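Local coordinates for cell division GTPase FtsZ, diverged (Clostridium botulinum C, PDB 3V3T), which belongs to the tubulin/FtsZ family of GTPases, as a diverged member with a Rossmann-type GTPase domain and a TubZ-like C-terminal domain, at residues A[97-102]-A[136-141]; A[127-132]-A[292-297]; A[216-221]-A[280-285]; A[250-255]-A[273-278]. The protein carries 1 engineered substitution. All blocks are in the same frame, centred on the assembly; numbering follows the deposited sequence. Where two conformers were deposited one is given.

How the interactions relate
The four contacts form two groups in one tubulin-like chain. Interactions 1 and 2 lie on the GTPase-domain side, with centres about 11 Å apart, and they touch: Met-98 N probably bonds to Val-128 O, and His-139 packs on Met-297. Interactions 3 and 4 lie in the C-terminal domain, with centres about 9 Å apart, and join neighbouring strands of the mixed sheet. Between interactions 1 and 4 the centres are about 39 Å apart. Along the chain, interactions 1 and 2 alternate their segments. Interaction 2 spans interaction 3, which in turn spans interaction 4. Strand 281-287 of interaction 3 leads into helix 291-306 of interaction 2, so the chain returns from the C-terminal domain to the GTPase domain.

Interaction 1 (A[97-102]-A[136-141]); sequences TMAGGA and IDEHMN. Engineered in segment 97-102: Ala-102 (natural residue Thr).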
loop_
_atom_site.group_PDB
_atom_site.type_symbol
_atom_site.label_atom_id
_atom_site.label_comp_id
_atom_site.label_asym_id
_atom_site.label_seq_id
_atom_site.Cartn_x
_atom_site.Cartn_y
_atom_site.Cartn_z
ATOM N N THR A 97 -4.958 -2.229 8.212
ATOM C CA THR A 97 -6.080 -3.084 7.869
ATOM C C THR A 97 -7.326 -2.238 8.095
ATOM O O THR A 97 -7.613 -1.821 9.219
ATOM C CB THR A 97 -6.100 -4.353 8.755
ATOM O OG1 THR A 97 -4.963 -5.156 8.426
ATOM C CG2 THR A 97 -7.338 -5.176 8.495
ATOM N N MET A 98 -8.057 -1.977 7.018
ATOM C CA MET A 98 -9.126 -0.995 7.051
ATOM C C MET A 98 -10.319 -1.435 7.867
ATOM O O MET A 98 -11.128 -0.604 8.280
ATOM C CB MET A 98 -9.520 -0.609 5.631
ATOM C CG MET A 98 -8.346 0.004 4.886
ATOM S SD MET A 98 -8.615 0.299 3.129
ATOM C CE MET A 98 -9.889 1.556 3.138
ATOM N N ALA A 99 -10.424 -2.739 8.110
ATOM C CA ALA A 99 -11.494 -3.253 8.950
ATOM C C ALA A 99 -11.152 -3.151 10.442
ATOM O O ALA A 99 -12.020 -3.356 11.297
ATOM C CB ALA A 99 -11.820 -4.680 8.577
ATOM N N GLY A 100 -9.897 -2.829 10.757
ATOM C CA GLY A 100 -9.453 -2.800 12.149
ATOM C C GLY A 100 -9.803 -1.511 12.881
ATOM O O GLY A 100 -9.754 -0.424 12.294
ATOM N N GLY A 101 -10.155 -1.633 14.160
ATOM C CA GLY A 101 -10.483 -0.491 15.005
ATOM C C GLY A 101 -9.463 0.643 14.956
ATOM O O GLY A 101 -9.779 1.758 14.534
ATOM N N ALA A 102 -8.231 0.375 15.375
ATOM C CA ALA A 102 -7.203 1.412 15.373
ATOM C C ALA A 102 -6.837 1.814 13.956
ATOM O O ALA A 102 -6.743 3.003 13.633
ATOM C CB ALA A 102 -5.974 0.946 16.115
ATOM N N ILE A 136 -20.610 -6.950 9.210
ATOM C CA ILE A 136 -21.011 -5.557 9.019
ATOM C C ILE A 136 -20.053 -4.499 9.576
ATOM O O ILE A 136 -19.614 -3.616 8.847
ATOM C CB ILE A 136 -22.402 -5.330 9.621
ATOM C CG1 ILE A 136 -23.350 -6.431 9.152
ATOM C CG2 ILE A 136 -22.929 -3.954 9.264
ATOM C CD1 ILE A 136 -24.739 -6.300 9.710
ATOM N N ASP A 137 -19.745 -4.573 10.865
ATOM C CA ASP A 137 -18.846 -3.597 11.479
ATOM C C ASP A 137 -17.505 -3.503 10.756
ATOM O O ASP A 137 -16.909 -2.418 10.643
ATOM C CB ASP A 137 -18.588 -3.949 12.944
ATOM C CG ASP A 137 -19.786 -3.679 13.830
ATOM O OD1 ASP A 137 -20.745 -3.019 13.375
ATOM O OD2 ASP A 137 -19.758 -4.123 14.997
ATOM N N GLU A 138 -17.031 -4.650 10.283
ATOM C CA GLU A 138 -15.775 -4.714 9.569
ATOM C C GLU A 138 -15.871 -3.869 8.298
ATOM O O GLU A 138 -15.053 -2.978 8.064
ATOM C CB GLU A 138 -15.431 -6.168 9.244
ATOM C CG GLU A 138 -15.097 -7.022 10.478
ATOM C CD GLU A 138 -16.323 -7.559 11.220
ATOM O OE1 GLU A 138 -17.447 -7.045 11.018
ATOM O OE2 GLU A 138 -16.155 -8.508 12.017
ATOM N N HIS A 139 -16.890 -4.141 7.491
ATOM C CA HIS A 139 -17.100 -3.389 6.265
ATOM C C HIS A 139 -17.379 -1.917 6.580
ATOM O O HIS A 139 -16.922 -1.025 5.872
ATOM C CB HIS A 139 -18.215 -4.005 5.420
ATOM C CG HIS A 139 -17.810 -5.281 4.748
ATOM N ND1 HIS A 139 -18.035 -6.521 5.303
ATOM C CD2 HIS A 139 -17.164 -5.506 3.580
ATOM C CE1 HIS A 139 -17.562 -7.457 4.499
ATOM N NE2 HIS A 139 -17.022 -6.866 3.450
ATOM N N MET A 140 -18.112 -1.656 7.654
ATOM C CA MET A 140 -18.407 -0.276 7.988
ATOM C C MET A 140 -17.139 0.490 8.329
ATOM O O MET A 140 -16.996 1.652 7.932
ATOM C CB MET A 140 -19.429 -0.185 9.121
ATOM C CG MET A 140 -20.846 -0.538 8.679
ATOM S SD MET A 140 -22.087 -0.251 9.974
ATOM C CE MET A 140 -22.126 1.537 10.005
ATOM N N ASN A 141 -16.217 -0.155 9.050
ATOM C CA ASN A 141 -14.924 0.469 9.347
ATOM C C ASN A 141 -14.122 0.762 8.093
ATOM O O ASN A 141 -13.529 1.831 7.970
ATOM C CB ASN A 141 -14.063 -0.393 10.271
ATOM C CG ASN A 141 -14.547 -0.378 11.698
ATOM O OD1 ASN A 141 -15.414 0.417 12.063
ATOM N ND2 ASN A 141 -13.986 -1.265 12.522
#
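The flat amide of Asn-141 meets, at its edge, the backbone carbonyl of Ala-99 in the glycine-rich signature loop of the tubulin/FtsZ family. Ala-99 O lies almost in the amide plane, only 5° out of it, and accepts a bond of 3.1 Å from Asn-141 ND2. The bond is nearly straight at the hydrogen, 172°. The carbonyl is approached differently: the donor sits above its plane, 53° out of it. Residues 97-102 lead into helix 101-117 with the Gly-Gly pair of the signature motif. Ala-102 is an engineered residue in that motif, where the natural sequence has Thr. A type I turn from Thr-97 to Gly-100 shapes the loop, and Gly-100 is the helix N-cap. Helix 136-152 packs its first turns against this bend. The CB of Ala-99 rests on Glu-138, 3.7 Å from Glu-138 O and 4.0 Å from Glu-138 CB. Asn-141 ND2 has a second acceptor in Lys-62 O, so two main-chain oxygens hold the amide and fix its rotation in this buried site. Asn-141 O bonds with Ser-104 OG, which ties the helix to the signature motif again. Close by, Met-98 O sits against the Asn-141 main chain without a hydrogen bond to it, 3.3 Å from Asn-141 C.

Interaction 2 (A[127-132]-A[292-297]); sequences GVLPKA and TTVQMM
Met-297 reaches from helix 291-306 to Pro-130 and Leu-129 at the end of strand 122-129. Its CB starts the chain beside the contact, and CG packs on the ring of His-139 in helix 136-152. The sulfur makes the closest approach. SD lies 3.7 Å from Pro-130 CD and 3.9 Å from Pro-130 CG, and the methionine chain crosses the proline ring at about a right angle. The chain then bends at chi3, -56°, which turns the end methyl to the leucine. There CE meets Leu-129 CD2 at 4.0 Å. Leu-129 leaves its backbone toward the helix, and its two branches meet different residues. CD2 also touches Val-294 CG2, at 4.1 Å, so this one methyl touches both the valine and the methionine end. CD1 goes to Thr-293, 4.2 Å from its CG2. The hydroxyl of Thr-293 has its own partner in Glu-239 O, and the residue offers its methyl to the leucine. The interface is thus apolar, and its closeness comes from methyl groups, the sulfur and a proline ring. The axes of residues 127-129 and 292-297 pass 10.8 Å apart at 51°. Val-294 also touches Trp-146 of helix 136-152 and Leu-163 of strand 160-165, which extends the same buried patch. The arrangement is a helix laid on one face of a parallel Rossmann-type sheet, with the chain's last modelled helix packed back on the GTPase domain of this tubulin-like fold.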
loop_
_atom_site.group_PDB
_atom_site.type_symbol
_atom_site.label_atom_id
_atom_site.label_comp_id
_atom_site.label_asym_id
_atom_site.label_seq_id
_atom_site.Cartn_x
_atom_site.Cartn_y
_atom_site.Cartn_z
ATOM N N GLY A 127 -3.603 0.268 2.352
ATOM C CA GLY A 127 -4.778 -0.240 3.038
ATOM C C GLY A 127 -5.247 -1.604 2.533
ATOM O O GLY A 127 -5.243 -1.878 1.324
ATOM N N VAL A 128 -5.670 -2.458 3.461
ATOM C CA VAL A 128 -6.237 -3.745 3.109
ATOM C C VAL A 128 -7.753 -3.748 3.272
ATOM O O VAL A 128 -8.266 -3.506 4.361
ATOM C CB VAL A 128 -5.639 -4.882 3.968
ATOM C CG1 VAL A 128 -6.112 -6.238 3.442
ATOM C CG2 VAL A 128 -4.113 -4.820 3.955
ATOM N N LEU A 129 -8.465 -4.016 2.181
ATOM C CA LEU A 129 -9.912 -4.189 2.232
ATOM C C LEU A 129 -10.254 -5.578 2.773
ATOM O O LEU A 129 -9.530 -6.537 2.531
ATOM C CB LEU A 129 -10.514 -4.025 0.837
ATOM C CG LEU A 129 -10.309 -2.694 0.115
ATOM C CD1 LEU A 129 -10.708 -2.840 -1.359
ATOM C CD2 LEU A 129 -11.127 -1.599 0.777
ATOM N N PRO A 130 -11.361 -5.690 3.515
ATOM C CA PRO A 130 -11.759 -6.958 4.136
ATOM C C PRO A 130 -12.395 -7.927 3.138
ATOM O O PRO A 130 -12.954 -7.476 2.143
ATOM C CB PRO A 130 -12.809 -6.514 5.163
ATOM C CG PRO A 130 -13.417 -5.280 4.552
ATOM C CD PRO A 130 -12.304 -4.592 3.810
ATOM N N LYS A 131 -12.315 -9.233 3.404
ATOM C CA LYS A 131 -13.016 -10.233 2.602
ATOM C C LYS A 131 -14.521 -9.982 2.640
ATOM O O LYS A 131 -15.055 -9.488 3.649
ATOM C CB LYS A 131 -12.810 -11.637 3.171
ATOM C CG LYS A 131 -11.427 -12.222 3.125
ATOM C CD LYS A 131 -11.453 -13.583 3.837
ATOM C CE LYS A 131 -10.109 -14.291 3.782
ATOM N NZ LYS A 131 -9.743 -14.613 2.367
ATOM N N ALA A 132 -15.204 -10.373 1.565
ATOM C CA ALA A 132 -16.673 -10.365 1.503
ATOM C C ALA A 132 -17.368 -11.118 2.637
ATOM O O ALA A 132 -18.516 -10.817 2.978
ATOM C CB ALA A 132 -17.154 -10.918 0.155
ATOM N N THR A 292 -14.907 2.032 -7.334
ATOM C CA THR A 292 -15.844 0.957 -7.647
ATOM C C THR A 292 -15.628 -0.287 -6.783
ATOM O O THR A 292 -16.570 -0.809 -6.206
ATOM C CB THR A 292 -15.745 0.556 -9.142
ATOM O OG1 THR A 292 -15.788 1.734 -9.944
ATOM C CG2 THR A 292 -16.899 -0.362 -9.549
ATOM N N THR A 293 -14.390 -0.768 -6.695
ATOM C CA THR A 293 -14.127 -1.948 -5.893
ATOM C C THR A 293 -14.467 -1.687 -4.437
ATOM O O THR A 293 -15.022 -2.550 -3.770
ATOM C CB THR A 293 -12.664 -2.363 -5.949
ATOM O OG1 THR A 293 -12.301 -2.596 -7.302
ATOM C CG2 THR A 293 -12.444 -3.641 -5.126
ATOM N N VAL A 294 -14.115 -0.500 -3.940
ATOM C CA VAL A 294 -14.381 -0.166 -2.545
ATOM C C VAL A 294 -15.880 -0.087 -2.305
ATOM O O VAL A 294 -16.384 -0.576 -1.304
ATOM C CB VAL A 294 -13.741 1.186 -2.136
ATOM C CG1 VAL A 294 -14.235 1.605 -0.766
ATOM C CG2 VAL A 294 -12.226 1.091 -2.144
ATOM N N GLN A 295 -16.594 0.533 -3.233
ATOM C CA GLN A 295 -18.024 0.755 -3.054
ATOM C C GLN A 295 -18.828 -0.543 -3.026
ATOM O O GLN A 295 -19.962 -0.557 -2.552
ATOM C CB GLN A 295 -18.567 1.715 -4.114
ATOM C CG GLN A 295 -18.140 3.166 -3.883
ATOM C CD GLN A 295 -18.470 4.086 -5.057
ATOM O OE1 GLN A 295 -17.675 4.960 -5.426
ATOM N NE2 GLN A 295 -19.650 3.896 -5.644
ATOM N N MET A 296 -18.249 -1.631 -3.522
ATOM C CA MET A 296 -18.942 -2.914 -3.475
ATOM C C MET A 296 -19.234 -3.309 -2.030
ATOM O O MET A 296 -20.216 -3.990 -1.747
ATOM C CB MET A 296 -18.122 -4.008 -4.156
ATOM C CG MET A 296 -17.914 -3.785 -5.641
ATOM S SD MET A 296 -17.436 -5.298 -6.492
ATOM C CE MET A 296 -19.052 -6.061 -6.713
ATOM N N MET A 297 -18.377 -2.876 -1.112
ATOM C CA MET A 297 -18.595 -3.180 0.297
ATOM C C MET A 297 -19.974 -2.707 0.766
ATOM O O MET A 297 -20.570 -3.309 1.658
ATOM C CB MET A 297 -17.486 -2.588 1.159
ATOM C CG MET A 297 -16.132 -3.237 0.947
ATOM S SD MET A 297 -14.881 -2.613 2.092
ATOM C CE MET A 297 -14.920 -0.851 1.781
#

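Interaction 3 (A[216-221]-A[280-285]); sequences LEFDDK and NIVVAT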
loop_
_atom_site.group_PDB
_atom_site.type_symbol
_atom_site.label_atom_id
_atom_site.label_comp_id
_atom_site.label_asym_id
_atom_site.label_seq_id
_atom_site.Cartn_x
_atom_site.Cartn_y
_atom_site.Cartn_z
ATOM N N LEU A 216 2.772 -5.521 -10.547
ATOM C CA LEU A 216 2.479 -6.828 -11.146
ATOM C C LEU A 216 3.740 -7.597 -11.483
ATOM O O LEU A 216 4.690 -7.033 -12.009
ATOM C CB LEU A 216 1.682 -6.666 -12.440
ATOM C CG LEU A 216 0.358 -5.899 -12.340
ATOM C CD1 LEU A 216 -0.163 -5.556 -13.738
ATOM C CD2 LEU A 216 -0.668 -6.707 -11.560
ATOM N N GLU A 217 3.742 -8.892 -11.195
ATOM C CA GLU A 217 4.769 -9.769 -11.727
ATOM C C GLU A 217 4.154 -10.861 -12.613
ATOM O O GLU A 217 3.087 -11.398 -12.315
ATOM C CB GLU A 217 5.646 -10.331 -10.607
ATOM C CG GLU A 217 6.551 -9.262 -9.986
ATOM C CD GLU A 217 7.422 -9.780 -8.861
ATOM O OE1 GLU A 217 7.401 -10.993 -8.589
ATOM O OE2 GLU A 217 8.139 -8.970 -8.239
ATOM N N PHE A 218 4.824 -11.169 -13.717
ATOM C CA PHE A 218 4.274 -12.101 -14.684
ATOM C C PHE A 218 5.282 -13.124 -15.172
ATOM O O PHE A 218 6.496 -12.921 -15.073
ATOM C CB PHE A 218 3.653 -11.364 -15.869
ATOM C CG PHE A 218 4.637 -10.588 -16.695
ATOM C CD1 PHE A 218 5.165 -11.130 -17.858
ATOM C CD2 PHE A 218 5.009 -9.299 -16.327
ATOM C CE1 PHE A 218 6.068 -10.408 -18.638
ATOM C CE2 PHE A 218 5.899 -8.568 -17.091
ATOM C CZ PHE A 218 6.433 -9.125 -18.256
ATOM N N ASP A 219 4.743 -14.217 -15.712
ATOM C CA ASP A 219 5.528 -15.363 -16.145
ATOM C C ASP A 219 6.373 -15.065 -17.378
ATOM O O ASP A 219 5.869 -14.538 -18.370
ATOM C CB ASP A 219 4.592 -16.534 -16.442
ATOM C CG ASP A 219 5.336 -17.813 -16.738
ATOM O OD1 ASP A 219 6.565 -17.755 -16.944
ATOM O OD2 ASP A 219 4.686 -18.878 -16.767
ATOM N N ASP A 220 7.652 -15.423 -17.309
ATOM C CA ASP A 220 8.566 -15.250 -18.431
ATOM C C ASP A 220 8.158 -16.150 -19.593
ATOM O O ASP A 220 8.620 -15.972 -20.720
ATOM C CB ASP A 220 10.004 -15.575 -18.009
ATOM C CG ASP A 220 10.170 -17.019 -17.558
ATOM O OD1 ASP A 220 9.285 -17.525 -16.836
ATOM O OD2 ASP A 220 11.181 -17.652 -17.928
ATOM N N LYS A 221 7.279 -17.108 -19.311
ATOM C CA LYS A 221 6.915 -18.144 -20.281
ATOM C C LYS A 221 5.930 -17.737 -21.382
ATOM O O LYS A 221 6.335 -17.481 -22.519
ATOM C CB LYS A 221 6.383 -19.383 -19.553
ATOM C CG LYS A 221 7.403 -20.055 -18.650
ATOM C CD LYS A 221 6.858 -21.356 -18.088
ATOM C CE LYS A 221 7.978 -22.233 -17.545
ATOM N NZ LYS A 221 7.554 -23.657 -17.409
ATOM N N ASN A 280 9.999 -10.487 -13.855
ATOM C CA ASN A 280 9.340 -9.577 -14.781
ATOM C C ASN A 280 8.298 -8.783 -14.037
ATOM O O ASN A 280 7.304 -9.329 -13.545
ATOM C CB ASN A 280 8.700 -10.329 -15.938
ATOM C CG ASN A 280 9.699 -11.120 -16.724
ATOM O OD1 ASN A 280 10.525 -10.557 -17.446
ATOM N ND2 ASN A 280 9.643 -12.442 -16.582
ATOM N N ILE A 281 8.532 -7.486 -13.939
ATOM C CA ILE A 281 7.720 -6.679 -13.062
ATOM C C ILE A 281 7.269 -5.388 -13.731
ATOM O O ILE A 281 8.045 -4.717 -14.411
ATOM C CB ILE A 281 8.452 -6.433 -11.719
ATOM C CG1 ILE A 281 7.683 -5.440 -10.842
ATOM C CG2 ILE A 281 9.852 -5.955 -11.957
ATOM C CD1 ILE A 281 8.234 -5.344 -9.419
ATOM N N VAL A 282 5.988 -5.080 -13.562
ATOM C CA VAL A 282 5.417 -3.824 -14.004
ATOM C C VAL A 282 4.887 -3.066 -12.793
ATOM O O VAL A 282 4.139 -3.608 -11.973
ATOM C CB VAL A 282 4.228 -4.048 -14.968
ATOM C CG1 VAL A 282 3.676 -2.705 -15.465
ATOM C CG2 VAL A 282 4.630 -4.950 -16.130
ATOM N N VAL A 283 5.270 -1.802 -12.686
ATOM C CA VAL A 283 4.713 -0.932 -11.677
ATOM C C VAL A 283 3.940 0.171 -12.367
ATOM O O VAL A 283 4.511 0.928 -13.152
ATOM C CB VAL A 283 5.826 -0.296 -10.833
ATOM C CG1 VAL A 283 5.219 0.581 -9.734
ATOM C CG2 VAL A 283 6.705 -1.385 -10.238
ATOM N N ALA A 284 2.641 0.245 -12.085
ATOM C CA ALA A 284 1.779 1.271 -12.655
ATOM C C ALA A 284 1.348 2.243 -11.559
ATOM O O ALA A 284 0.786 1.827 -10.551
ATOM C CB ALA A 284 0.564 0.633 -13.315
ATOM N N THR A 285 1.619 3.532 -11.754
ATOM C CA THR A 285 1.337 4.527 -10.723
ATOM C C THR A 285 0.431 5.626 -11.262
ATOM O O THR A 285 0.398 5.876 -12.455
ATOM C CB THR A 285 2.646 5.179 -10.212
ATOM O OG1 THR A 285 3.244 5.934 -11.272
ATOM C CG2 THR A 285 3.634 4.109 -9.751
#
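Asn-280 lays its CB over one face of the Phe-218 ring, 3.5 Å from the ring centroid and 17° off the normal. This is a CH-pi contact, somewhat offset toward the rim atoms CZ and CE2. The ring gets there with CG in the crowded position between the backbone N and carbonyl carbon, chi1 65°. The planes of the Phe-218 ring and the Asn-280 side-chain amide are 29° apart. Phe-218 CE2 also touches Val-282 CG2, at 4.0 Å. Beside the ring, the backbones pair as antiparallel strands. Leu-216 and Val-282 are the hydrogen-bonded pair: Leu-216 N donates to Val-282 O at 2.7 Å, and Val-282 N to Leu-216 O at 2.8 Å. Glu-217 and Ile-281 form the next, non-hydrogen-bonded pair, with Glu-217 CG 3.8 Å from Ile-281 CB. Phe-218 N then bonds to Asn-280 O, 3.1 Å, which continues the pairing to the ring. Further out, Asn-280 OD1 accepts from Thr-253 N, and this holds the amide in place. Leu-216 and Phe-218 face helix 224-233, where they meet Leu-232 and Leu-228. Glu-217 and Ile-281 face helix 172-187 instead. Strand 281-287 is bonded on its other edge to strand 247-252, so it lies between two strands, with a helix on each face of the sheet.

Interaction 4 (A[250-255]-A[273-278]); sequences ISTTRV and KGYNSK
Ser-251 and Asn-276 join the ends of two parallel strands, 247-252 and 270-275, in a beta-alpha-beta unit whose linking helix is 258-265. The short strand axes run 4.6 Å apart at 23°. The strand part is close-packed. Gly-274 N gives a 2.8 Å bond to Ile-250 O. Thr-252 N returns a longer one of 3.3 Å to Gly-274 O, and a weak one follows from Asn-276 N to Thr-252 O. The Tyr-275 ring turns an edge to carbonyls of residues 250-255, at the strand end and in the loop beyond: CD1 is 3.2 Å from Thr-252 O, and CE1 is 3.4 Å from Arg-254 O, which lies in the ring plane. Arg-254 O is held there by Thr-252 OG1, a bond of 2.8 Å. The outer part is looser. The tyrosine OH has a weak bond from Lys-273 NZ, and the side chain of the exposed Val-255 lies alongside the ring, pointing the same way. The backbones of exposed Ser-277 and Lys-278 pack on the methyl of Thr-253. The turn there has its own support, an Asx turn in which Asn-276 OD1 accepts from Lys-278 N. Asn-276 ND2 bonds to Lys-279 O as well, and its bond to Ser-251 OG is 2.8 Å long, bent to 137° at the hydrogen and tilted 29° from the amide plane.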
loop_
_atom_site.group_PDB
_atom_site.type_symbol
_atom_site.label_atom_id
_atom_site.label_comp_id
_atom_site.label_asym_id
_atom_site.label_seq_id
_atom_site.Cartn_x
_atom_site.Cartn_y
_atom_site.Cartn_z
ATOM N N ILE A 250 8.919 -0.647 -15.912
ATOM C CA ILE A 250 8.978 -1.981 -16.490
ATOM C C ILE A 250 10.385 -2.545 -16.370
ATOM O O ILE A 250 11.325 -1.994 -16.929
ATOM C CB ILE A 250 8.576 -1.952 -17.980
ATOM C CG1 ILE A 250 7.122 -1.501 -18.133
ATOM C CG2 ILE A 250 8.773 -3.320 -18.636
ATOM C CD1 ILE A 250 6.742 -1.193 -19.559
ATOM N N SER A 251 10.531 -3.643 -15.634
ATOM C CA SER A 251 11.810 -4.348 -15.578
ATOM C C SER A 251 11.624 -5.837 -15.882
ATOM O O SER A 251 10.920 -6.548 -15.157
ATOM C CB SER A 251 12.488 -4.153 -14.225
ATOM O OG SER A 251 13.717 -4.859 -14.169
ATOM N N THR A 252 12.271 -6.299 -16.946
ATOM C CA THR A 252 12.028 -7.630 -17.479
ATOM C C THR A 252 13.319 -8.381 -17.784
ATOM O O THR A 252 14.343 -7.774 -18.089
ATOM C CB THR A 252 11.208 -7.526 -18.768
ATOM O OG1 THR A 252 11.872 -6.634 -19.674
ATOM C CG2 THR A 252 9.818 -6.965 -18.451
ATOM N N THR A 253 13.262 -9.707 -17.703
ATOM C CA THR A 253 14.435 -10.541 -17.948
ATOM C C THR A 253 14.880 -10.524 -19.408
ATOM O O THR A 253 16.068 -10.688 -19.700
ATOM C CB THR A 253 14.203 -11.995 -17.511
ATOM O OG1 THR A 253 12.984 -12.480 -18.089
ATOM C CG2 THR A 253 14.108 -12.083 -16.002
ATOM N N ARG A 254 13.931 -10.333 -20.321
ATOM C CA ARG A 254 14.252 -10.261 -21.747
ATOM C C ARG A 254 13.675 -8.992 -22.362
ATOM O O ARG A 254 12.970 -8.239 -21.696
ATOM C CB ARG A 254 13.692 -11.472 -22.496
ATOM C CG ARG A 254 13.479 -12.714 -21.645
ATOM C CD ARG A 254 13.037 -13.896 -22.511
ATOM N NE ARG A 254 12.798 -15.104 -21.725
ATOM C CZ ARG A 254 12.827 -16.337 -22.224
ATOM N NH1 ARG A 254 13.093 -16.528 -23.509
ATOM N NH2 ARG A 254 12.596 -17.380 -21.435
ATOM N N VAL A 255 13.978 -8.761 -23.634
ATOM C CA VAL A 255 13.318 -7.712 -24.398
ATOM C C VAL A 255 11.846 -8.064 -24.462
ATOM O O VAL A 255 11.497 -9.219 -24.703
ATOM C CB VAL A 255 13.855 -7.647 -25.842
ATOM C CG1 VAL A 255 12.902 -6.863 -26.743
ATOM C CG2 VAL A 255 15.252 -7.057 -25.869
ATOM N N LYS A 273 11.883 2.079 -18.619
ATOM C CA LYS A 273 12.109 0.662 -18.885
ATOM C C LYS A 273 13.526 0.232 -18.520
ATOM O O LYS A 273 14.487 1.015 -18.617
ATOM C CB LYS A 273 11.825 0.310 -20.351
ATOM C CG LYS A 273 12.046 -1.170 -20.674
ATOM C CD LYS A 273 11.931 -1.485 -22.163
ATOM C CE LYS A 273 12.214 -2.973 -22.423
ATOM N NZ LYS A 273 11.961 -3.416 -23.828
ATOM N N GLY A 274 13.647 -1.024 -18.102
ATOM C CA GLY A 274 14.934 -1.580 -17.755
ATOM C C GLY A 274 14.908 -3.091 -17.753
ATOM O O GLY A 274 13.901 -3.710 -18.100
ATOM N N TYR A 275 16.028 -3.682 -17.352
ATOM C CA TYR A 275 16.144 -5.130 -17.279
ATOM C C TYR A 275 16.660 -5.576 -15.918
ATOM O O TYR A 275 17.245 -4.792 -15.170
ATOM C CB TYR A 275 17.053 -5.639 -18.404
ATOM C CG TYR A 275 16.548 -5.223 -19.764
ATOM C CD1 TYR A 275 15.573 -5.966 -20.427
ATOM C CD2 TYR A 275 17.020 -4.067 -20.374
ATOM C CE1 TYR A 275 15.090 -5.573 -21.668
ATOM C CE2 TYR A 275 16.549 -3.669 -21.615
ATOM C CZ TYR A 275 15.583 -4.424 -22.257
ATOM O OH TYR A 275 15.125 -4.020 -23.491
ATOM N N ASN A 276 16.419 -6.838 -15.595
ATOM C CA ASN A 276 17.038 -7.446 -14.434
ATOM C C ASN A 276 17.187 -8.928 -14.689
ATOM O O ASN A 276 16.675 -9.440 -15.677
ATOM C CB ASN A 276 16.231 -7.185 -13.163
ATOM C CG ASN A 276 14.974 -8.019 -13.090
ATOM O OD1 ASN A 276 14.924 -9.025 -12.382
ATOM N ND2 ASN A 276 13.950 -7.608 -13.826
ATOM N N SER A 277 17.896 -9.611 -13.804
ATOM C CA SER A 277 18.267 -11.001 -14.039
ATOM C C SER A 277 17.236 -11.974 -13.488
ATOM O O SER A 277 17.302 -13.171 -13.766
ATOM C CB SER A 277 19.633 -11.281 -13.406
ATOM O OG SER A 277 19.678 -10.793 -12.069
ATOM N N LYS A 278 16.271 -11.455 -12.730
ATOM C CA LYS A 278 15.424 -12.305 -11.893
ATOM C C LYS A 278 13.935 -12.383 -12.264
ATOM O O LYS A 278 13.408 -13.470 -12.498
ATOM C CB LYS A 278 15.583 -11.910 -10.418
ATOM C CG LYS A 278 16.996 -12.118 -9.888
ATOM C CD LYS A 278 17.176 -11.541 -8.487
ATOM C CE LYS A 278 18.606 -11.752 -7.990
ATOM N NZ LYS A 278 18.836 -11.191 -6.628
#